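Local atomic coordinates of hydrolase, alpha/beta hydrolase FOLD family (Staphylococcus aureus, PDB entry 2XMZ), a protein that catalyses formation of 2-succinyl-6-hydroxy-2,4-cyclohexadiene-1-carboxylate by a lyase reaction of menaquinone biosynthesis, on an alpha/beta hydrolase fold. Residues T4-F8 with I76-Y80; H23-S29 with T47-H53; M92-V96 with Y191-M196; I112-T116 with G244-H248; L140-E146 with R176-H182. All blocks are in the same frame, centred on the assembly; numbering follows the deposited sequence.

Interaction 1: residues T4-F8 with I76-Y80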
# COMPACT_ATOMS: atom_id res chain seq x y z
N THR A 4 18.50 -0.71 -4.97
CA THR A 4 17.89 0.62 -4.66
C THR A 4 16.39 0.64 -4.28
O THR A 4 15.90 1.61 -3.69
CB THR A 4 18.19 1.72 -5.76
OG1 THR A 4 17.58 1.37 -7.01
CG2 THR A 4 19.70 1.89 -5.97
N HIS A 5 15.68 -0.44 -4.61
CA HIS A 5 14.23 -0.45 -4.51
C HIS A 5 13.72 -0.76 -3.10
O HIS A 5 12.54 -0.66 -2.87
CB HIS A 5 13.61 -1.41 -5.54
CG HIS A 5 13.92 -2.86 -5.32
ND1 HIS A 5 15.20 -3.34 -5.16
CD2 HIS A 5 13.10 -3.94 -5.27
CE1 HIS A 5 15.16 -4.65 -5.00
NE2 HIS A 5 13.90 -5.04 -5.07
N TYR A 6 14.60 -1.13 -2.18
CA TYR A 6 14.18 -1.28 -0.78
C TYR A 6 15.23 -0.75 0.19
O TYR A 6 16.43 -0.75 -0.11
CB TYR A 6 13.79 -2.74 -0.46
CG TYR A 6 14.94 -3.66 -0.12
CD1 TYR A 6 15.70 -4.28 -1.12
CD2 TYR A 6 15.27 -3.92 1.21
CE1 TYR A 6 16.76 -5.11 -0.80
CE2 TYR A 6 16.33 -4.75 1.54
CZ TYR A 6 17.07 -5.35 0.53
OH TYR A 6 18.11 -6.18 0.85
N LYS A 7 14.77 -0.27 1.35
CA LYS A 7 15.66 0.23 2.40
C LYS A 7 15.39 -0.52 3.71
O LYS A 7 14.25 -0.84 4.04
CB LYS A 7 15.50 1.75 2.57
CG LYS A 7 15.77 2.58 1.28
CD LYS A 7 15.04 3.92 1.31
CE LYS A 7 15.14 4.67 -0.02
NZ LYS A 7 16.51 5.18 -0.27
N PHE A 8 16.46 -0.84 4.43
CA PHE A 8 16.36 -1.56 5.69
C PHE A 8 16.87 -0.62 6.77
O PHE A 8 17.97 -0.04 6.65
CB PHE A 8 17.21 -2.83 5.68
CG PHE A 8 17.08 -3.67 6.91
CD1 PHE A 8 16.16 -4.71 6.96
CD2 PHE A 8 17.86 -3.41 8.04
CE1 PHE A 8 16.02 -5.49 8.10
CE2 PHE A 8 17.72 -4.19 9.20
CZ PHE A 8 16.81 -5.23 9.22
N ILE A 76 13.22 -10.16 -1.63
CA ILE A 76 13.59 -9.31 -0.51
C ILE A 76 13.38 -10.06 0.78
O ILE A 76 14.30 -10.18 1.61
CB ILE A 76 12.77 -8.01 -0.47
CG1 ILE A 76 13.27 -7.07 -1.58
CG2 ILE A 76 12.90 -7.35 0.91
CD1 ILE A 76 12.25 -6.00 -2.00
N LEU A 77 12.15 -10.59 0.94
CA LEU A 77 11.74 -11.22 2.19
C LEU A 77 12.50 -12.49 2.56
O LEU A 77 12.61 -12.81 3.74
CB LEU A 77 10.23 -11.46 2.19
CG LEU A 77 9.43 -10.14 2.09
CD1 LEU A 77 7.94 -10.42 2.05
CD2 LEU A 77 9.77 -9.16 3.24
N ASP A 78 13.03 -13.18 1.55
CA ASP A 78 13.81 -14.39 1.78
C ASP A 78 14.98 -14.15 2.75
O ASP A 78 15.33 -15.02 3.53
CB ASP A 78 14.32 -14.97 0.46
CG ASP A 78 15.00 -16.30 0.63
OD1 ASP A 78 14.27 -17.32 0.71
OD2 ASP A 78 16.24 -16.34 0.74
N LYS A 79 15.56 -12.95 2.71
CA LYS A 79 16.69 -12.61 3.57
C LYS A 79 16.24 -12.46 5.03
O LYS A 79 17.07 -12.38 5.93
CB LYS A 79 17.37 -11.33 3.10
CG LYS A 79 17.66 -11.30 1.60
CD LYS A 79 17.90 -9.87 1.13
CE LYS A 79 17.79 -9.75 -0.38
NZ LYS A 79 18.88 -10.47 -1.11
N TYR A 80 14.93 -12.41 5.25
CA TYR A 80 14.40 -12.22 6.60
C TYR A 80 13.33 -13.24 6.94
O TYR A 80 12.55 -13.06 7.88
CB TYR A 80 13.89 -10.78 6.77
CG TYR A 80 14.79 -9.77 6.09
CD1 TYR A 80 15.97 -9.30 6.69
CD2 TYR A 80 14.48 -9.29 4.82
CE1 TYR A 80 16.81 -8.38 6.03
CE2 TYR A 80 15.30 -8.38 4.16
CZ TYR A 80 16.45 -7.93 4.77
OH TYR A 80 17.22 -7.02 4.08

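Interaction 2: residues H23-S29 with T47-H53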
# COMPACT_ATOMS: atom_id res chain seq x y z
N HIS A 23 3.96 1.26 -0.19
CA HIS A 23 3.32 2.56 -0.41
C HIS A 23 2.17 2.43 -1.42
O HIS A 23 1.89 1.34 -1.93
CB HIS A 23 4.37 3.53 -0.97
CG HIS A 23 4.98 3.03 -2.25
ND1 HIS A 23 4.42 3.27 -3.48
CD2 HIS A 23 6.06 2.24 -2.47
CE1 HIS A 23 5.13 2.66 -4.41
NE2 HIS A 23 6.13 2.03 -3.83
N GLY A 24 1.55 3.56 -1.75
CA GLY A 24 0.44 3.60 -2.70
C GLY A 24 0.87 4.16 -4.07
O GLY A 24 2.04 4.54 -4.26
N PHE A 25 -0.07 4.19 -4.99
CA PHE A 25 0.12 4.67 -6.34
C PHE A 25 0.57 6.13 -6.36
O PHE A 25 0.12 6.95 -5.54
CB PHE A 25 -1.17 4.50 -7.15
CG PHE A 25 -1.05 4.98 -8.57
CD1 PHE A 25 -0.22 4.30 -9.46
CD2 PHE A 25 -1.74 6.10 -9.00
CE1 PHE A 25 -0.09 4.72 -10.77
CE2 PHE A 25 -1.62 6.54 -10.32
CZ PHE A 25 -0.79 5.85 -11.21
N LEU A 26 1.46 6.47 -7.30
CA LEU A 26 1.91 7.85 -7.50
C LEU A 26 2.65 8.38 -6.28
O LEU A 26 2.57 9.56 -5.93
CB LEU A 26 0.72 8.79 -7.79
CG LEU A 26 0.39 9.43 -9.15
CD1 LEU A 26 -0.53 10.63 -8.91
CD2 LEU A 26 1.59 9.85 -9.96
N SER A 27 3.38 7.50 -5.62
CA SER A 27 4.04 7.83 -4.38
C SER A 27 5.16 6.84 -4.26
O SER A 27 5.43 6.11 -5.21
CB SER A 27 3.05 7.68 -3.21
OG SER A 27 3.69 7.87 -1.95
N ASP A 28 5.85 6.84 -3.13
CA ASP A 28 6.87 5.85 -2.90
C ASP A 28 7.11 5.76 -1.41
O ASP A 28 6.35 6.32 -0.59
CB ASP A 28 8.16 6.15 -3.71
CG ASP A 28 8.71 7.54 -3.49
OD1 ASP A 28 8.89 8.29 -4.48
OD2 ASP A 28 8.99 7.91 -2.34
N SER A 29 8.20 5.10 -1.06
CA SER A 29 8.54 4.84 0.33
C SER A 29 8.72 6.10 1.18
O SER A 29 8.62 6.03 2.40
CB SER A 29 9.79 4.00 0.40
OG SER A 29 9.48 2.69 -0.06
N THR A 47 11.32 -0.61 3.88
CA THR A 47 10.41 0.03 2.96
C THR A 47 10.79 -0.50 1.61
O THR A 47 11.98 -0.70 1.34
CB THR A 47 10.52 1.56 3.00
OG1 THR A 47 11.85 1.96 2.68
CG2 THR A 47 10.12 2.12 4.38
N ILE A 48 9.78 -0.71 0.76
CA ILE A 48 9.98 -1.20 -0.59
C ILE A 48 9.22 -0.28 -1.56
O ILE A 48 8.02 -0.00 -1.38
CB ILE A 48 9.48 -2.65 -0.76
CG1 ILE A 48 10.14 -3.59 0.26
CG2 ILE A 48 9.74 -3.15 -2.20
CD1 ILE A 48 9.48 -5.01 0.31
N ASP A 49 9.94 0.18 -2.56
CA ASP A 49 9.36 0.87 -3.70
C ASP A 49 8.85 -0.16 -4.70
O ASP A 49 9.60 -1.02 -5.15
CB ASP A 49 10.40 1.77 -4.36
CG ASP A 49 10.62 3.05 -3.59
OD1 ASP A 49 9.82 3.34 -2.68
OD2 ASP A 49 11.60 3.77 -3.88
N LEU A 50 7.58 -0.07 -5.05
CA LEU A 50 6.95 -1.03 -5.94
C LEU A 50 7.29 -0.66 -7.40
O LEU A 50 7.76 0.46 -7.68
CB LEU A 50 5.42 -1.08 -5.68
CG LEU A 50 5.08 -1.71 -4.30
CD1 LEU A 50 3.66 -1.36 -3.82
CD2 LEU A 50 5.29 -3.24 -4.34
N PRO A 51 7.08 -1.62 -8.33
CA PRO A 51 7.47 -1.40 -9.73
C PRO A 51 6.97 -0.06 -10.28
O PRO A 51 5.77 0.30 -10.14
CB PRO A 51 6.79 -2.56 -10.45
CG PRO A 51 6.81 -3.67 -9.42
CD PRO A 51 6.51 -2.97 -8.12
N GLY A 52 7.90 0.65 -10.90
CA GLY A 52 7.65 1.97 -11.49
C GLY A 52 7.71 3.15 -10.53
O GLY A 52 7.71 4.30 -10.97
N HIS A 53 7.72 2.88 -9.23
CA HIS A 53 7.64 3.95 -8.23
C HIS A 53 8.95 4.25 -7.51
O HIS A 53 9.73 3.34 -7.17
CB HIS A 53 6.57 3.62 -7.19
CG HIS A 53 5.18 3.61 -7.74
ND1 HIS A 53 4.74 2.67 -8.64
CD2 HIS A 53 4.15 4.46 -7.55
CE1 HIS A 53 3.48 2.93 -8.97
NE2 HIS A 53 3.10 4.01 -8.31
O HOH W 1 11.55 6.00 -1.99
O HOH W 2 12.42 1.96 -0.23

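Interaction 3: residues M92-V96 with Y191-M196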
# COMPACT_ATOMS: atom_id res chain seq x y z
N MET A 92 -2.81 1.01 -3.02
CA MET A 92 -2.16 0.11 -4.03
C MET A 92 -1.24 -0.92 -3.40
O MET A 92 -1.27 -2.09 -3.80
CB MET A 92 -1.38 0.92 -5.08
CG MET A 92 -0.51 0.06 -6.05
SD MET A 92 0.46 1.12 -7.14
CE MET A 92 1.92 1.37 -6.14
N GLY A 93 -0.40 -0.49 -2.47
CA GLY A 93 0.47 -1.40 -1.74
C GLY A 93 -0.25 -2.43 -0.88
O GLY A 93 0.30 -3.50 -0.59
N GLY A 94 -1.47 -2.10 -0.45
CA GLY A 94 -2.31 -3.06 0.28
C GLY A 94 -2.85 -4.13 -0.63
O GLY A 94 -3.10 -5.25 -0.18
N ARG A 95 -3.04 -3.79 -1.91
CA ARG A 95 -3.49 -4.78 -2.90
C ARG A 95 -2.37 -5.78 -3.13
O ARG A 95 -2.60 -6.98 -3.19
CB ARG A 95 -3.92 -4.12 -4.22
CG ARG A 95 -5.11 -3.14 -4.05
CD ARG A 95 -5.68 -2.65 -5.38
NE ARG A 95 -4.83 -1.71 -6.14
CZ ARG A 95 -4.08 -2.05 -7.19
NH1 ARG A 95 -4.05 -3.32 -7.61
NH2 ARG A 95 -3.38 -1.12 -7.86
N VAL A 96 -1.16 -5.26 -3.22
CA VAL A 96 0.02 -6.10 -3.27
C VAL A 96 0.16 -6.92 -1.96
O VAL A 96 0.45 -8.12 -2.04
CB VAL A 96 1.29 -5.27 -3.57
CG1 VAL A 96 2.55 -6.13 -3.47
CG2 VAL A 96 1.17 -4.66 -4.96
N TYR A 191 -0.57 -3.55 -13.14
CA TYR A 191 -1.11 -3.99 -11.83
C TYR A 191 -2.15 -3.08 -11.20
O TYR A 191 -2.40 -3.12 -9.98
CB TYR A 191 -0.01 -4.42 -10.84
CG TYR A 191 0.94 -3.36 -10.34
CD1 TYR A 191 0.83 -2.88 -9.03
CD2 TYR A 191 1.99 -2.89 -11.12
CE1 TYR A 191 1.73 -1.98 -8.50
CE2 TYR A 191 2.92 -1.95 -10.61
CZ TYR A 191 2.76 -1.50 -9.29
OH TYR A 191 3.62 -0.59 -8.70
N GLY A 192 -2.78 -2.29 -12.07
CA GLY A 192 -3.95 -1.54 -11.68
C GLY A 192 -5.02 -2.48 -11.18
O GLY A 192 -5.00 -3.70 -11.46
N THR A 193 -5.97 -1.91 -10.44
CA THR A 193 -7.00 -2.69 -9.77
C THR A 193 -7.82 -3.49 -10.75
O THR A 193 -8.26 -4.60 -10.44
CB THR A 193 -7.88 -1.80 -8.90
OG1 THR A 193 -7.04 -1.17 -7.92
CG2 THR A 193 -8.97 -2.63 -8.17
N GLY A 194 -7.98 -2.95 -11.96
CA GLY A 194 -8.72 -3.61 -13.02
C GLY A 194 -8.01 -4.85 -13.52
O GLY A 194 -8.65 -5.74 -14.06
N GLN A 195 -6.69 -4.91 -13.36
CA GLN A 195 -5.90 -6.08 -13.75
C GLN A 195 -5.80 -7.13 -12.66
O GLN A 195 -5.47 -8.29 -12.93
CB GLN A 195 -4.46 -5.69 -14.15
CG GLN A 195 -4.36 -4.58 -15.18
CD GLN A 195 -5.00 -4.92 -16.50
OE1 GLN A 195 -5.51 -4.02 -17.21
NE2 GLN A 195 -5.02 -6.20 -16.85
N MET A 196 -6.05 -6.71 -11.42
CA MET A 196 -5.84 -7.58 -10.27
C MET A 196 -6.90 -8.68 -10.23
O MET A 196 -8.08 -8.39 -10.47
CB MET A 196 -5.95 -6.74 -9.02
CG MET A 196 -5.63 -7.43 -7.73
SD MET A 196 -5.99 -6.17 -6.50
CE MET A 196 -5.85 -7.18 -5.04

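Interaction 4: residues I112-T116 with G244-H248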
# COMPACT_ATOMS: atom_id res chain seq x y z
N ILE A 112 -1.00 -5.96 7.70
CA ILE A 112 -1.65 -4.68 7.98
C ILE A 112 -2.05 -4.02 6.68
O ILE A 112 -1.25 -3.90 5.74
CB ILE A 112 -0.82 -3.68 8.85
CG1 ILE A 112 -0.40 -4.33 10.16
CG2 ILE A 112 -1.67 -2.46 9.17
CD1 ILE A 112 0.69 -3.54 10.97
N LEU A 113 -3.31 -3.60 6.64
CA LEU A 113 -3.92 -3.05 5.45
C LEU A 113 -4.50 -1.68 5.77
O LEU A 113 -5.34 -1.54 6.67
CB LEU A 113 -5.04 -3.99 4.99
CG LEU A 113 -4.60 -5.46 4.76
CD1 LEU A 113 -5.82 -6.29 4.44
CD2 LEU A 113 -3.58 -5.56 3.65
N GLU A 114 -4.08 -0.68 5.01
CA GLU A 114 -4.58 0.66 5.18
C GLU A 114 -5.27 1.10 3.91
O GLU A 114 -4.65 1.16 2.82
CB GLU A 114 -3.47 1.66 5.53
CG GLU A 114 -4.00 3.11 5.67
CD GLU A 114 -2.92 4.17 5.58
OE1 GLU A 114 -1.72 3.83 5.44
OE2 GLU A 114 -3.27 5.37 5.63
N SER A 115 -6.56 1.38 4.03
CA SER A 115 -7.34 1.95 2.92
C SER A 115 -7.11 1.18 1.61
O SER A 115 -6.73 1.76 0.59
CB SER A 115 -6.97 3.42 2.76
OG SER A 115 -7.27 4.13 3.94
N THR A 116 -7.36 -0.12 1.63
CA THR A 116 -7.10 -0.93 0.44
C THR A 116 -8.32 -1.79 0.09
O THR A 116 -9.37 -1.72 0.76
CB THR A 116 -5.82 -1.78 0.62
OG1 THR A 116 -5.36 -2.29 -0.64
CG2 THR A 116 -6.00 -2.96 1.61
N GLY A 244 -9.45 10.77 5.81
CA GLY A 244 -9.82 10.16 4.54
C GLY A 244 -8.95 8.97 4.20
O GLY A 244 -8.61 8.13 5.06
N HIS A 245 -8.58 8.89 2.93
CA HIS A 245 -7.94 7.70 2.40
C HIS A 245 -6.53 7.48 2.96
O HIS A 245 -6.20 6.37 3.40
CB HIS A 245 -7.89 7.80 0.88
CG HIS A 245 -7.63 6.50 0.20
ND1 HIS A 245 -8.54 5.46 0.20
CD2 HIS A 245 -6.58 6.08 -0.54
CE1 HIS A 245 -8.05 4.45 -0.49
NE2 HIS A 245 -6.87 4.80 -0.97
N THR A 246 -5.72 8.53 2.95
CA THR A 246 -4.31 8.41 3.38
C THR A 246 -4.20 8.76 4.87
O THR A 246 -3.68 9.82 5.25
CB THR A 246 -3.38 9.29 2.55
OG1 THR A 246 -3.79 9.29 1.18
CG2 THR A 246 -1.94 8.80 2.64
N ILE A 247 -4.69 7.84 5.69
CA ILE A 247 -4.69 7.99 7.14
C ILE A 247 -3.29 8.27 7.68
O ILE A 247 -3.12 9.17 8.50
CB ILE A 247 -5.19 6.73 7.85
CG1 ILE A 247 -6.50 6.20 7.24
CG2 ILE A 247 -5.37 7.02 9.36
CD1 ILE A 247 -6.81 4.75 7.67
N HIS A 248 -2.28 7.53 7.21
CA HIS A 248 -0.91 7.67 7.77
C HIS A 248 -0.34 9.07 7.59
O HIS A 248 0.66 9.44 8.22
CB HIS A 248 0.04 6.57 7.26
CG HIS A 248 0.40 6.64 5.81
ND1 HIS A 248 -0.18 5.83 4.86
CD2 HIS A 248 1.33 7.37 5.15
CE1 HIS A 248 0.33 6.10 3.67
NE2 HIS A 248 1.27 7.03 3.83

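Interaction 5: residues L140-E146 with R176-H182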
# COMPACT_ATOMS: atom_id res chain seq x y z
N LEU A 140 -1.13 9.87 -19.04
CA LEU A 140 0.21 9.99 -18.49
C LEU A 140 1.28 9.97 -19.58
O LEU A 140 2.07 10.90 -19.68
CB LEU A 140 0.47 8.91 -17.43
CG LEU A 140 -0.12 9.20 -16.04
CD1 LEU A 140 -0.37 7.90 -15.23
CD2 LEU A 140 0.81 10.15 -15.27
N ASP A 141 1.30 8.92 -20.41
CA ASP A 141 2.23 8.78 -21.53
C ASP A 141 2.28 10.01 -22.45
O ASP A 141 3.30 10.28 -23.09
CB ASP A 141 1.86 7.56 -22.39
CG ASP A 141 2.51 6.27 -21.93
OD1 ASP A 141 3.36 6.28 -21.00
OD2 ASP A 141 2.15 5.21 -22.53
N ILE A 142 1.16 10.73 -22.51
CA ILE A 142 0.96 11.84 -23.46
C ILE A 142 1.06 13.24 -22.82
O ILE A 142 1.86 14.06 -23.27
CB ILE A 142 -0.38 11.69 -24.26
CG1 ILE A 142 -0.34 10.41 -25.12
CG2 ILE A 142 -0.65 12.93 -25.13
CD1 ILE A 142 -1.66 10.03 -25.79
N ALA A 143 0.27 13.49 -21.77
CA ALA A 143 0.20 14.83 -21.17
C ALA A 143 1.20 15.11 -20.02
O ALA A 143 1.38 16.26 -19.62
CB ALA A 143 -1.24 15.16 -20.74
N GLY A 144 1.84 14.06 -19.51
CA GLY A 144 2.91 14.22 -18.52
C GLY A 144 2.48 14.17 -17.06
O GLY A 144 1.29 14.04 -16.76
N ILE A 145 3.44 14.31 -16.14
CA ILE A 145 3.15 14.09 -14.72
C ILE A 145 2.34 15.24 -14.12
O ILE A 145 1.35 14.99 -13.44
CB ILE A 145 4.43 13.79 -13.87
CG1 ILE A 145 4.06 13.20 -12.50
CG2 ILE A 145 5.31 15.04 -13.69
CD1 ILE A 145 3.26 11.92 -12.58
N GLU A 146 2.73 16.48 -14.41
CA GLU A 146 2.15 17.64 -13.75
C GLU A 146 0.63 17.74 -13.97
O GLU A 146 -0.12 17.89 -13.01
CB GLU A 146 2.86 18.94 -14.16
CG GLU A 146 2.44 20.16 -13.32
CD GLU A 146 3.32 21.37 -13.55
OE1 GLU A 146 4.48 21.20 -13.97
OE2 GLU A 146 2.85 22.51 -13.31
N ARG A 176 4.29 12.99 -5.78
CA ARG A 176 3.57 12.63 -7.00
C ARG A 176 4.30 13.15 -8.28
O ARG A 176 4.48 12.41 -9.26
CB ARG A 176 2.13 13.17 -6.94
CG ARG A 176 1.28 12.58 -5.77
CD ARG A 176 -0.12 13.19 -5.79
NE ARG A 176 -1.06 12.50 -4.91
CZ ARG A 176 -2.17 13.05 -4.41
NH1 ARG A 176 -2.48 14.31 -4.68
NH2 ARG A 176 -2.97 12.32 -3.63
N LEU A 177 4.72 14.42 -8.24
CA LEU A 177 5.36 15.08 -9.39
C LEU A 177 6.71 14.46 -9.73
O LEU A 177 7.19 14.56 -10.87
CB LEU A 177 5.53 16.59 -9.13
CG LEU A 177 4.24 17.43 -9.05
CD1 LEU A 177 4.55 18.90 -8.71
CD2 LEU A 177 3.44 17.33 -10.32
N SER A 178 7.33 13.81 -8.75
CA SER A 178 8.63 13.22 -8.98
C SER A 178 8.50 11.83 -9.61
O SER A 178 9.50 11.26 -10.05
CB SER A 178 9.41 13.11 -7.69
OG SER A 178 8.84 12.10 -6.90
N GLN A 179 7.29 11.29 -9.67
CA GLN A 179 7.11 9.99 -10.30
C GLN A 179 7.26 10.13 -11.80
O GLN A 179 6.94 11.16 -12.36
CB GLN A 179 5.75 9.37 -9.95
CG GLN A 179 5.52 9.16 -8.45
CD GLN A 179 6.69 8.45 -7.75
OE1 GLN A 179 7.22 7.46 -8.27
NE2 GLN A 179 7.08 8.95 -6.57
N SER A 180 7.79 9.10 -12.44
CA SER A 180 7.91 9.08 -13.90
C SER A 180 6.54 8.75 -14.52
O SER A 180 5.98 7.67 -14.22
CB SER A 180 8.94 8.03 -14.28
OG SER A 180 9.04 7.94 -15.68
N PRO A 181 6.00 9.65 -15.36
CA PRO A 181 4.66 9.37 -15.93
C PRO A 181 4.56 8.10 -16.77
O PRO A 181 3.56 7.38 -16.69
CB PRO A 181 4.35 10.61 -16.78
CG PRO A 181 5.67 11.31 -16.99
CD PRO A 181 6.50 10.98 -15.75
N HIS A 182 5.60 7.80 -17.55
CA HIS A 182 5.64 6.56 -18.33
C HIS A 182 5.61 5.32 -17.42
O HIS A 182 4.91 4.32 -17.71
CB HIS A 182 6.80 6.55 -19.36
CG HIS A 182 8.14 6.22 -18.77
ND1 HIS A 182 8.95 7.16 -18.17
CD2 HIS A 182 8.80 5.04 -18.68
CE1 HIS A 182 10.06 6.58 -17.74
NE2 HIS A 182 10.00 5.29 -18.04
O HOH W 3 4.32 3.49 -20.12

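Interaction 1: residues T4-F8 with I76-Y80
Y6 reaches from the first strand toward segment 76-80. Its chi1 is in the p well, and the ring lies with one face against I76. CG1 of I76 sits 4.2 Å from the centroid of the Y6 ring, 27° off the ring normal, which makes a CH-pi contact over the face. I76 itself is mt, so its CD1 extends to 3.6 Å from NE2 of H5, another p rotamer. The Y6 hydroxyl is at the far end: OH is 3.7 Å from CD of K79 and makes a weak 3.5 Å hydrogen bond to OH of Y80. Y80, with chi1 at -39°, folds back toward the strand. Its CE1 lies 3.6 Å from CE1 of F8, a t rotamer. These two rings are nearly parallel, at 14°, but slid sideways with centroids 5.3 Å apart, so they barely overlap. I76 and Y80 also touch the neighbouring strand 44-48. This is helix-on-sheet packing at the antiparallel edge strand of an alpha/beta hydrolase fold.

Interaction 2: residues H23-S29 with T47-H53
Four direct hydrogen bonds join the two segments. L50 N donates to NE2 of H23 at 2.8 Å, almost in line. L26 N donates to NE2 of H53 at 3.1 Å. The carboxylate of D49 takes two bonds at OD1, from S29 N at 2.9 Å and from S29 OG at 2.7 Å. Both imidazoles thus accept through NE2 and donate through ND1: H23 ND1 to G24 O at 2.8 Å, and H53 ND1 to P51 O at 3.0 Å. One water links S29 OG and T47 OG1. Another binds D49 OD2 and, weakly, D28 OD2; the main partner of D28 is R30, by a salt bridge. A type II turn from L50 to H53 brings H53 back to the first loop. The rings of H23, F25 and H53 cluster at oblique angles, and L50 CD1 lies over the H23 ring. H23-G24 follows strand 17-22 like the HG loop of alpha/beta hydrolases, which commonly contributes to the oxyanion hole. The contact lies at the C-terminal ends of the parallel strands 17-22 and 44-48. Helix 66-77 packs on I48 and P51, helix 145-152 on F25 and L26, and helix 181-191 on F25, L50 and H53.

Interaction 3: residues M92-V96 with Y191-M196
This contact takes in G93, the last residue of the probable nucleophile elbow (GxSxG; G89, S91, G93). Helix 92-103 starts there, and its first turn meets the loop after helix 181-191. R95 is the main link. Its guanidinium grips the carbonyl of Y191 with two hydrogen bonds, NH1 to O at 2.9 Å and NH2 to O at 3.1 Å. NH1 also gives a weak hydrogen bond to SD of M196 at 3.6 Å. OG1 of T193 lies over one face of the guanidinium, 2.9 Å from NE of R95, at an angle too poor for a hydrogen bond. The Y191 ring makes a Met-aromatic contact with M92, whose SD is 3.6 Å from CE1 of Y191. CG2 of V96 is 4.5 Å from CD1 of Y191. The Y191 hydroxyl bonds to P51 O. The buried arginine has no carboxylate partner in these two segments. Here the guanidinium bonds to a backbone carbonyl and, weakly, to a thioether sulfur, tying the helix start to main chain.

Interaction 4: residues I112-T116 with G244-H248
E114 ends strand 110-114 and S115 follows it; they bury the largest areas here, followed by H245. The E114 carboxylate points at the start of helix 247-250 and makes two hydrogen bonds to one residue. H248 ND1 donates to OE1 of E114 at 2.6 Å, and H248 N donates to OE2 of E114 at 2.9 Å. H248 NE2 in turn bonds to T31. S115 has a left-handed backbone, phi 48° and psi 57°. Its OG gives a short 2.5 Å hydrogen bond to O of H245, while its CB lies over the face of the H245 ring, 3.7 Å from the ring centroid, in a CH-pi contact. S115 thus meets both the main chain and the ring of H245. The H245 imidazole is bonded at ND1 to D218 and at NE2 to S91, the geometry of a probable Ser-His-Asp triad. One buried acid, E114, thus joins the end of strand 110-114 to the start of helix 247-250, next to the presumed catalytic H245.

Interaction 5: residues L140-E146 with R176-H182
Each segment is a break between two helices. Helix 123-143 gives way at G144, the first residue to leave helical angles, with phi 93° and psi 180°. A CB at these angles would jam against the preceding carbonyl, which calls for glycine. In 176-182 the chain leaves helix 166-177 and enters helix 181-191 with S180 at the N-cap. The breaks come close, with CA atoms of I145 and P181 5.1 Å apart. CG1 of I145 is 3.4 Å from O of R176, and its CG2 is 3.4 Å from O of L177. CB of I145 packs 4.0 Å from CD of P181. CD2 of L140 adds a contact 3.9 Å from CB of P181, and CD2 of L177 lies 3.7 Å from CA of E146. One water bridges OD1 of D141 and O of H182; D141 also pairs with R189. No direct hydrogen bond crosses this joint of the helical cap. Apolar packing holds it, with I145 also against backbone carbonyls and water at exposed D141.

How the interactions relate
From the N terminus, interaction 1 closes the first loop, tying edge strand 6-9 to the end of helix 66-77. Interaction 2 nests inside it and joins the loops after strands 17-22 and 44-48. The two share the sheet, where H5 and K7 pair with D49 and T47. Interactions 3 and 4 open later and cross, since 112-116 falls between 92-96 and 191-196 while 244-248 lies beyond 191-196. They meet where T116 OG1 packs 3.0 Å from R95 N. Interaction 5 nests inside both and joins cap helices. Interaction 2 touches interaction 3 through P51 and Y191, and interaction 5 through D28 and Q179. It thus links the sheet to the cap.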